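Local structure of peroxiredoxin 5 (Alvinella pompejana, 2XHF) at residues A[24-32]-A[88-96]; A[39-50]-A[75-84]. The protein probably reduces hydrogen peroxide and organic hydroperoxides as an antioxidant peroxiredoxin of the thioredoxin-like superfamily. One frame throughout, in Å; residues are numbered along the deposited sequence.

Contact 1: A[24-32]-A[88-96]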
loop_
_atom_site.group_PDB
_atom_site.type_symbol
_atom_site.label_atom_id
_atom_site.label_comp_id
_atom_site.label_asym_id
_atom_site.label_seq_id
_atom_site.Cartn_x
_atom_site.Cartn_y
_atom_site.Cartn_z
ATOM N N LEU A 24 3.118 3.134 -18.816
ATOM C CA LEU A 24 1.846 2.672 -18.270
ATOM C C LEU A 24 1.732 2.970 -16.788
ATOM O O LEU A 24 2.686 2.772 -16.021
ATOM C CB LEU A 24 1.722 1.160 -18.462
ATOM C CG LEU A 24 1.507 0.639 -19.875
ATOM C CD1 LEU A 24 1.386 -0.870 -19.809
ATOM C CD2 LEU A 24 0.254 1.254 -20.486
ATOM N N VAL A 25 0.570 3.471 -16.390
ATOM C CA VAL A 25 0.233 3.593 -14.992
ATOM C C VAL A 25 -1.071 2.868 -14.746
ATOM O O VAL A 25 -1.757 2.442 -15.676
ATOM C CB VAL A 25 0.159 5.064 -14.528
ATOM C CG1 VAL A 25 1.515 5.711 -14.663
ATOM C CG2 VAL A 25 -0.876 5.815 -15.334
ATOM N N TYR A 26 -1.383 2.669 -13.470
ATOM C CA TYR A 26 -2.531 1.873 -13.075
ATOM C C TYR A 26 -3.500 2.736 -12.292
ATOM O O TYR A 26 -3.097 3.713 -11.654
ATOM C CB TYR A 26 -2.058 0.687 -12.220
ATOM C CG TYR A 26 -1.099 -0.189 -12.949
ATOM C CD1 TYR A 26 0.238 0.182 -13.103
ATOM C CD2 TYR A 26 -1.514 -1.394 -13.498
ATOM C CE1 TYR A 26 1.114 -0.619 -13.807
ATOM C CE2 TYR A 26 -0.651 -2.189 -14.197
ATOM C CZ TYR A 26 0.664 -1.809 -14.345
ATOM O OH TYR A 26 1.525 -2.624 -15.043
ATOM N N GLU A 27 -4.779 2.413 -12.363
ATOM C CA GLU A 27 -5.773 3.174 -11.624
ATOM C C GLU A 27 -6.861 2.200 -11.191
ATOM O O GLU A 27 -7.334 1.394 -12.007
ATOM C CB GLU A 27 -6.352 4.269 -12.514
ATOM C CG GLU A 27 -7.268 5.244 -11.807
ATOM C CD GLU A 27 -7.772 6.340 -12.741
ATOM O OE1 GLU A 27 -7.707 6.168 -13.978
ATOM O OE2 GLU A 27 -8.248 7.361 -12.223
ATOM N N ASP A 28 -7.189 2.226 -9.901
ATOM C CA ASP A 28 -8.238 1.386 -9.290
ATOM C C ASP A 28 -7.888 -0.105 -9.126
ATOM O O ASP A 28 -7.888 -0.634 -8.008
ATOM C CB ASP A 28 -9.574 1.532 -10.012
ATOM C CG ASP A 28 -10.113 2.945 -9.954
ATOM O OD1 ASP A 28 -10.273 3.463 -8.836
ATOM O OD2 ASP A 28 -10.375 3.543 -11.022
ATOM N N VAL A 29 -7.570 -0.772 -10.226
ATOM C CA VAL A 29 -7.273 -2.200 -10.203
ATOM C C VAL A 29 -6.137 -2.499 -11.169
ATOM O O VAL A 29 -5.931 -1.756 -12.120
ATOM C CB VAL A 29 -8.512 -3.047 -10.579
ATOM C CG1 VAL A 29 -9.633 -2.854 -9.547
ATOM C CG2 VAL A 29 -8.998 -2.693 -11.984
ATOM N N PRO A 30 -5.391 -3.587 -10.934
ATOM C CA PRO A 30 -4.219 -3.864 -11.774
ATOM C C PRO A 30 -4.550 -4.108 -13.243
ATOM O O PRO A 30 -3.696 -3.874 -14.107
ATOM C CB PRO A 30 -3.593 -5.103 -11.121
ATOM C CG PRO A 30 -4.059 -5.047 -9.695
ATOM C CD PRO A 30 -5.452 -4.478 -9.762
ATOM N N SER A 31 -5.769 -4.559 -13.524
ATOM C CA SER A 31 -6.183 -4.789 -14.910
ATOM C C SER A 31 -6.470 -3.475 -15.672
ATOM O O SER A 31 -6.543 -3.462 -16.910
ATOM C CB SER A 31 -7.387 -5.744 -14.952
ATOM O OG SER A 31 -8.553 -5.158 -14.406
ATOM N N LYS A 32 -6.620 -2.370 -14.937
ATOM C CA LYS A 32 -6.860 -1.068 -15.564
ATOM C C LYS A 32 -5.566 -0.291 -15.637
ATOM O O LYS A 32 -5.180 0.390 -14.685
ATOM C CB LYS A 32 -7.919 -0.256 -14.827
ATOM C CG LYS A 32 -8.128 1.148 -15.423
ATOM C CD LYS A 32 -8.933 2.078 -14.530
ATOM C CE LYS A 32 -10.328 1.578 -14.273
ATOM N NZ LYS A 32 -11.051 2.552 -13.410
ATOM N N PRO A 88 -2.512 -0.266 -7.196
ATOM C CA PRO A 88 -3.721 0.541 -7.366
ATOM C C PRO A 88 -4.832 0.271 -6.371
ATOM O O PRO A 88 -5.636 1.152 -6.149
ATOM C CB PRO A 88 -4.171 0.202 -8.789
ATOM C CG PRO A 88 -3.560 -1.127 -9.062
ATOM C CD PRO A 88 -2.243 -1.124 -8.358
ATOM N N PHE A 89 -4.869 -0.899 -5.739
ATOM C CA PHE A 89 -5.899 -1.129 -4.708
ATOM C C PHE A 89 -5.655 -0.185 -3.531
ATOM O O PHE A 89 -6.570 0.493 -3.032
ATOM C CB PHE A 89 -5.896 -2.567 -4.222
ATOM C CG PHE A 89 -6.242 -3.584 -5.274
ATOM C CD1 PHE A 89 -7.479 -3.561 -5.911
ATOM C CD2 PHE A 89 -5.343 -4.588 -5.610
ATOM C CE1 PHE A 89 -7.817 -4.555 -6.825
ATOM C CE2 PHE A 89 -5.687 -5.589 -6.513
ATOM C CZ PHE A 89 -6.919 -5.536 -7.141
ATOM N N VAL A 90 -4.403 -0.127 -3.095
ATOM C CA VAL A 90 -4.041 0.730 -1.994
ATOM C C VAL A 90 -4.242 2.192 -2.403
ATOM O O VAL A 90 -4.794 2.996 -1.667
ATOM C CB VAL A 90 -2.593 0.467 -1.551
ATOM C CG1 VAL A 90 -2.139 1.580 -0.638
ATOM C CG2 VAL A 90 -2.478 -0.903 -0.875
ATOM N N MET A 91 -3.779 2.544 -3.594
ATOM C CA MET A 91 -3.873 3.935 -4.037
ATOM C C MET A 91 -5.327 4.405 -4.111
ATOM O O MET A 91 -5.652 5.475 -3.649
ATOM C CB MET A 91 -3.196 4.091 -5.393
ATOM C CG MET A 91 -3.062 5.506 -5.773
ATOM S SD MET A 91 -1.714 6.275 -4.891
ATOM C CE MET A 91 -1.652 7.886 -5.755
ATOM N N ALA A 92 -6.202 3.575 -4.665
ATOM C CA ALA A 92 -7.598 3.953 -4.819
ATOM C C ALA A 92 -8.288 4.093 -3.463
ATOM O O ALA A 92 -9.080 5.006 -3.260
ATOM C CB ALA A 92 -8.334 2.941 -5.699
ATOM N N ALA A 93 -8.001 3.174 -2.537
ATOM C CA ALA A 93 -8.636 3.203 -1.221
ATOM C C ALA A 93 -8.202 4.478 -0.522
ATOM O O ALA A 93 -8.989 5.168 0.089
ATOM C CB ALA A 93 -8.255 1.992 -0.405
ATOM N N TRP A 94 -6.915 4.769 -0.610
ATOM C CA TRP A 94 -6.387 5.987 -0.013
ATOM C C TRP A 94 -7.034 7.249 -0.598
ATOM O O TRP A 94 -7.451 8.163 0.122
ATOM C CB TRP A 94 -4.875 6.045 -0.188
ATOM C CG TRP A 94 -4.264 7.303 0.342
ATOM C CD1 TRP A 94 -4.183 7.682 1.638
ATOM C CD2 TRP A 94 -3.682 8.347 -0.421
ATOM N NE1 TRP A 94 -3.540 8.895 1.748
ATOM C CE2 TRP A 94 -3.253 9.338 0.483
ATOM C CE3 TRP A 94 -3.473 8.547 -1.787
ATOM C CZ2 TRP A 94 -2.619 10.493 0.073
ATOM C CZ3 TRP A 94 -2.857 9.708 -2.194
ATOM C CH2 TRP A 94 -2.418 10.666 -1.262
ATOM N N GLY A 95 -7.128 7.301 -1.921
ATOM C CA GLY A 95 -7.709 8.439 -2.614
ATOM C C GLY A 95 -9.111 8.717 -2.114
ATOM O O GLY A 95 -9.479 9.874 -1.934
ATOM N N LYS A 96 -9.913 7.669 -1.884
ATOM C CA LYS A 96 -11.281 7.872 -1.395
ATOM C C LYS A 96 -11.308 8.515 -0.010
ATOM O O LYS A 96 -12.227 9.250 0.310
ATOM C CB LYS A 96 -12.080 6.571 -1.404
ATOM C CG LYS A 96 -12.352 6.080 -2.795
ATOM C CD LYS A 96 -13.144 4.788 -2.777
ATOM C CE LYS A 96 -13.418 4.288 -4.187
ATOM N NZ LYS A 96 -12.167 3.986 -4.933
HETATM O O HOH W 1 -11.427 1.767 -6.950
#
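Asp-28 passes the first turn of helix 88-96 with its CA 5.0 Å from the CA of Pro-88, and no direct hydrogen bond joins the two backbones. The contact sets a beta hairpin (strands 24-26 and 33-35), closed by a type I turn from Val-29 to Lys-32, against the N-terminal end of a helix of the thioredoxin-like fold. Pro-88 presses into the bend: its CG lies 3.6 Å from the backbone N of Pro-30 and 3.9 Å from CB of Tyr-26, whose ring leads away so that OH can hydrogen-bond His-111. Phe-89 has CG anti to its carbonyl carbon (chi1 -63°), which swings the ring to the turn. There its CE1 meets CG1 of Val-29 at 3.7 Å, and the side chain of Pro-30 crosses that of Phe-89 at about a right angle. Pro-56 and Met-127 of the second subunit pack on Phe-89 and Pro-30 respectively, placing this corner in the subunit interface. With an alanine at Phe-89, Val-29 CG1 would probably lose its ring partner and a gap would open beside Pro-30, which would keep Pro-88 as its neighbour on this helix. The polar link to the helix runs through water: Asp-28, its OD2 in a salt bridge with Lys-32 NZ at 2.7 Å within the loop, accepts at OD1 from a water at 2.8 Å, which in turn accepts from Lys-96 NZ at 3.1 Å.

Contact 2: A[39-50]-A[75-84]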
loop_
_atom_site.group_PDB
_atom_site.type_symbol
_atom_site.label_atom_id
_atom_site.label_comp_id
_atom_site.label_asym_id
_atom_site.label_seq_id
_atom_site.Cartn_x
_atom_site.Cartn_y
_atom_site.Cartn_z
ATOM N N VAL A 39 -3.862 10.783 -19.910
ATOM C CA VAL A 39 -4.457 11.680 -18.933
ATOM C C VAL A 39 -4.377 13.134 -19.409
ATOM O O VAL A 39 -5.304 13.910 -19.189
ATOM C CB VAL A 39 -3.758 11.510 -17.553
ATOM C CG1 VAL A 39 -4.331 12.484 -16.534
ATOM C CG2 VAL A 39 -3.900 10.069 -17.077
ATOM N N PHE A 40 -3.280 13.495 -20.074
ATOM C CA PHE A 40 -3.035 14.898 -20.428
ATOM C C PHE A 40 -3.025 15.155 -21.942
ATOM O O PHE A 40 -2.761 16.255 -22.368
ATOM C CB PHE A 40 -1.735 15.409 -19.789
ATOM C CG PHE A 40 -1.686 15.228 -18.307
ATOM C CD1 PHE A 40 -2.352 16.117 -17.466
ATOM C CD2 PHE A 40 -0.951 14.198 -17.754
ATOM C CE1 PHE A 40 -2.313 15.963 -16.089
ATOM C CE2 PHE A 40 -0.921 14.025 -16.368
ATOM C CZ PHE A 40 -1.599 14.924 -15.546
ATOM N N ARG A 41 -3.339 14.147 -22.744
ATOM C CA ARG A 41 -3.369 14.353 -24.194
ATOM C C ARG A 41 -4.387 15.427 -24.544
ATOM O O ARG A 41 -5.549 15.344 -24.147
ATOM C CB ARG A 41 -3.753 13.061 -24.896
ATOM C CG ARG A 41 -3.720 13.159 -26.412
ATOM C CD ARG A 41 -3.874 11.821 -27.111
ATOM N NE ARG A 41 -2.762 10.926 -26.812
ATOM C CZ ARG A 41 -2.873 9.813 -26.094
ATOM N NH1 ARG A 41 -4.057 9.444 -25.626
ATOM N NH2 ARG A 41 -1.805 9.056 -25.859
ATOM N N GLY A 42 -3.946 16.423 -25.306
ATOM C CA GLY A 42 -4.830 17.447 -25.827
ATOM C C GLY A 42 -5.418 18.381 -24.780
ATOM O O GLY A 42 -6.410 19.078 -25.057
ATOM N N ARG A 43 -4.840 18.398 -23.582
ATOM C CA ARG A 43 -5.358 19.278 -22.543
ATOM C C ARG A 43 -4.272 19.709 -21.560
ATOM O O ARG A 43 -3.152 19.203 -21.586
ATOM C CB ARG A 43 -6.502 18.587 -21.804
ATOM C CG ARG A 43 -6.021 17.422 -21.014
ATOM C CD ARG A 43 -7.102 16.635 -20.264
ATOM N NE ARG A 43 -8.475 17.002 -20.579
ATOM C CZ ARG A 43 -9.386 16.159 -21.054
ATOM N NH1 ARG A 43 -9.072 14.896 -21.302
ATOM N NH2 ARG A 43 -10.614 16.587 -21.296
ATOM N N LYS A 44 -4.627 20.650 -20.696
ATOM C CA LYS A 44 -3.743 21.110 -19.638
ATOM C C LYS A 44 -4.106 20.404 -18.337
ATOM O O LYS A 44 -5.245 19.967 -18.150
ATOM C CB LYS A 44 -3.861 22.620 -19.464
ATOM C CG LYS A 44 -3.438 23.378 -20.707
ATOM C CD LYS A 44 -3.414 24.875 -20.491
ATOM C CE LYS A 44 -4.798 25.423 -20.272
ATOM N NZ LYS A 44 -4.816 26.932 -20.276
ATOM N N GLY A 45 -3.138 20.256 -17.440
ATOM C CA GLY A 45 -3.433 19.678 -16.156
ATOM C C GLY A 45 -2.265 19.768 -15.219
ATOM O O GLY A 45 -1.222 20.365 -15.531
ATOM N N ILE A 46 -2.467 19.187 -14.043
ATOM C CA ILE A 46 -1.503 19.185 -12.961
ATOM C C ILE A 46 -1.163 17.743 -12.629
ATOM O O ILE A 46 -2.046 16.894 -12.554
ATOM C CB ILE A 46 -2.089 19.849 -11.704
ATOM C CG1 ILE A 46 -2.382 21.322 -11.956
ATOM C CG2 ILE A 46 -1.109 19.700 -10.531
ATOM C CD1 ILE A 46 -3.443 21.899 -11.026
ATOM N N LEU A 47 0.123 17.466 -12.468
ATOM C CA LEU A 47 0.606 16.178 -11.991
ATOM C C LEU A 47 1.485 16.403 -10.777
ATOM O O LEU A 47 2.482 17.133 -10.855
ATOM C CB LEU A 47 1.425 15.463 -13.076
ATOM C CG LEU A 47 1.996 14.089 -12.670
ATOM C CD1 LEU A 47 0.878 13.061 -12.403
ATOM C CD2 LEU A 47 2.951 13.559 -13.743
ATOM N N PHE A 48 1.119 15.804 -9.648
ATOM C CA PHE A 48 1.948 15.915 -8.459
ATOM C C PHE A 48 2.102 14.554 -7.814
ATOM O O PHE A 48 1.269 13.652 -8.006
ATOM C CB PHE A 48 1.401 16.949 -7.447
ATOM C CG PHE A 48 0.144 16.514 -6.728
ATOM C CD1 PHE A 48 -1.097 16.689 -7.308
ATOM C CD2 PHE A 48 0.211 15.943 -5.467
ATOM C CE1 PHE A 48 -2.243 16.293 -6.659
ATOM C CE2 PHE A 48 -0.935 15.565 -4.816
ATOM C CZ PHE A 48 -2.157 15.733 -5.410
ATOM N N SER A 49 3.202 14.389 -7.086
ATOM C CA SER A 49 3.503 13.116 -6.448
ATOM C C SER A 49 3.377 13.138 -4.929
ATOM O O SER A 49 3.505 14.186 -4.291
ATOM C CB SER A 49 4.906 12.683 -6.832
ATOM O OG SER A 49 5.841 13.639 -6.343
ATOM N N VAL A 50 3.170 11.953 -4.368
ATOM C CA VAL A 50 3.356 11.730 -2.945
ATOM C C VAL A 50 4.279 10.534 -2.762
ATOM O O VAL A 50 4.417 9.714 -3.657
ATOM C CB VAL A 50 2.024 11.500 -2.203
ATOM C CG1 VAL A 50 1.162 12.744 -2.265
ATOM C CG2 VAL A 50 1.294 10.245 -2.720
ATOM N N GLU A 75 -8.943 28.065 -15.519
ATOM C CA GLU A 75 -7.812 28.214 -16.429
ATOM C C GLU A 75 -7.568 27.015 -17.345
ATOM O O GLU A 75 -6.554 26.972 -18.042
ATOM C CB GLU A 75 -6.544 28.464 -15.617
ATOM C CG GLU A 75 -6.636 29.665 -14.704
ATOM C CD GLU A 75 -6.341 30.957 -15.424
ATOM O OE1 GLU A 75 -6.243 30.946 -16.678
ATOM O OE2 GLU A 75 -6.197 31.983 -14.730
ATOM N N GLY A 76 -8.478 26.042 -17.333
ATOM C CA GLY A 76 -8.351 24.851 -18.153
ATOM C C GLY A 76 -7.498 23.751 -17.528
ATOM O O GLY A 76 -7.064 22.834 -18.230
ATOM N N TYR A 77 -7.269 23.822 -16.215
ATOM C CA TYR A 77 -6.471 22.837 -15.491
ATOM C C TYR A 77 -7.307 22.013 -14.529
ATOM O O TYR A 77 -6.842 21.688 -13.446
ATOM C CB TYR A 77 -5.355 23.535 -14.707
ATOM C CG TYR A 77 -4.217 24.032 -15.547
ATOM C CD1 TYR A 77 -4.279 25.279 -16.171
ATOM C CD2 TYR A 77 -3.068 23.277 -15.696
ATOM C CE1 TYR A 77 -3.219 25.738 -16.926
ATOM C CE2 TYR A 77 -2.004 23.728 -16.450
ATOM C CZ TYR A 77 -2.081 24.959 -17.057
ATOM O OH TYR A 77 -1.022 25.420 -17.809
ATOM N N HIS A 78 -8.499 21.585 -14.941
ATOM C CA HIS A 78 -9.318 20.791 -14.030
ATOM C C HIS A 78 -8.804 19.362 -13.899
ATOM O O HIS A 78 -9.195 18.649 -12.957
ATOM C CB HIS A 78 -10.779 20.755 -14.455
ATOM C CG HIS A 78 -11.128 19.596 -15.332
ATOM N ND1 HIS A 78 -10.967 19.625 -16.695
ATOM C CD2 HIS A 78 -11.635 18.377 -15.039
ATOM C CE1 HIS A 78 -11.358 18.474 -17.211
ATOM N NE2 HIS A 78 -11.765 17.695 -16.225
ATOM N N THR A 79 -7.955 18.940 -14.836
ATOM C CA THR A 79 -7.372 17.607 -14.798
ATOM C C THR A 79 -6.174 17.610 -13.866
ATOM O O THR A 79 -5.137 18.182 -14.182
ATOM C CB THR A 79 -6.944 17.152 -16.197
ATOM O OG1 THR A 79 -8.075 17.198 -17.073
ATOM C CG2 THR A 79 -6.402 15.727 -16.144
ATOM N N ILE A 80 -6.337 16.977 -12.709
ATOM C CA ILE A 80 -5.339 16.932 -11.655
ATOM C C ILE A 80 -5.106 15.478 -11.319
ATOM O O ILE A 80 -6.059 14.726 -11.079
ATOM C CB ILE A 80 -5.812 17.679 -10.385
ATOM C CG1 ILE A 80 -6.297 19.071 -10.728
ATOM C CG2 ILE A 80 -4.708 17.715 -9.309
ATOM C CD1 ILE A 80 -7.100 19.725 -9.625
ATOM N N ALA A 81 -3.844 15.081 -11.306
ATOM C CA ALA A 81 -3.479 13.715 -10.995
ATOM C C ALA A 81 -2.423 13.673 -9.913
ATOM O O ALA A 81 -1.465 14.451 -9.934
ATOM C CB ALA A 81 -2.957 13.018 -12.241
ATOM N N CYS A 82 -2.624 12.749 -8.978
ATOM C CA CYS A 82 -1.659 12.439 -7.941
ATOM C C CYS A 82 -1.058 11.087 -8.272
ATOM O O CYS A 82 -1.793 10.152 -8.537
ATOM C CB CYS A 82 -2.369 12.344 -6.602
ATOM S SG CYS A 82 -1.331 11.818 -5.215
ATOM N N ILE A 83 0.271 10.993 -8.259
ATOM C CA ILE A 83 0.950 9.758 -8.597
ATOM C C ILE A 83 1.821 9.300 -7.422
ATOM O O ILE A 83 2.483 10.109 -6.767
ATOM C CB ILE A 83 1.771 9.907 -9.901
ATOM C CG1 ILE A 83 2.294 8.575 -10.392
ATOM C CG2 ILE A 83 2.890 10.927 -9.782
ATOM C CD1 ILE A 83 2.592 8.578 -11.921
ATOM N N ALA A 84 1.808 7.997 -7.175
ATOM C CA ALA A 84 2.633 7.402 -6.136
ATOM C C ALA A 84 3.055 6.011 -6.539
ATOM O O ALA A 84 2.356 5.333 -7.290
ATOM C CB ALA A 84 1.848 7.323 -4.854
HETATM O O HOH W 2 -7.869 19.797 -17.940
HETATM O O HOH W 3 -7.270 21.945 -20.861
#
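This is a parallel strand pairing at the middle of the central mixed sheet: strands 44-49 and 79-84, flanked by 136-141 and 105-108, are joined by a beta-alpha-beta crossover through helices 62-67 and 69-74. The segment axes cross at -15°, 4.6 Å apart at closest approach. Ala-81 is held through both backbone polar atoms, its N giving to Ile-46 O at 2.8 Å and its O taking Phe-48 N at 2.9 Å; Ile-46 N to Thr-79 O, Ile-83 N to Phe-48 O and Val-50 N to Ile-83 O complete the ladder. On one face, Ile-46 and Ile-80 lie side by side. Phe-48 carries CG between its backbone N and carbonyl carbon (chi1 72°), laying the ring over toward the neighbouring strand, where CB of Cys-82 sits over one face, 3.6 Å from CZ, with SG oblique to the ring. Ile-80 CG2 meets the ring edge 3.9 Å from CE1, and Tyr-65 stacks on it too. The other face holds Leu-47, whose CD1 touches CB of Ala-81 at 3.8 Å and also reaches Ile-83. At the start of strand 44-49, Lys-44 lays its CB over the centre of the ring of Tyr-77, 3.7 Å above the plane, a CH-pi contact; a bend at chi3 (-67°) brings NZ to Glu-75 O at 2.8 Å. Tyr-77 OH turns to Gln-166. Two waters bridge the segments here, one donating to Lys-44 O and also bonded to Thr-79 OG1, the other joining Lys-44 N to Gly-76 O. The chemistry thus changes along the pair: direct backbone hydrogen bonds hold the buried middle, whereas water bridges and a lysine ammonium serve the Lys-44 end.

In the fold
Contact 1 and contact 2 have centres about 16 Å apart yet touch through the helix that follows strand 79-84 in the chain. From helix 88-96, Met-91 brings CE to 3.6 Å from the backbone O of Cys-82, and Trp-94 places CZ3 4.0 Å from Cys-82 SG and CH2 4.0 Å from CG2 of Val-50. The helix therefore packs on the strand pair of contact 2 while the hairpin of contact 1 covers its start. Beyond strand 44-49, Trp-94 also meets Phe-54 edge-to-face and touches Ser-58, which by comparison with the family probably occupies the position of the peroxidatic cysteine.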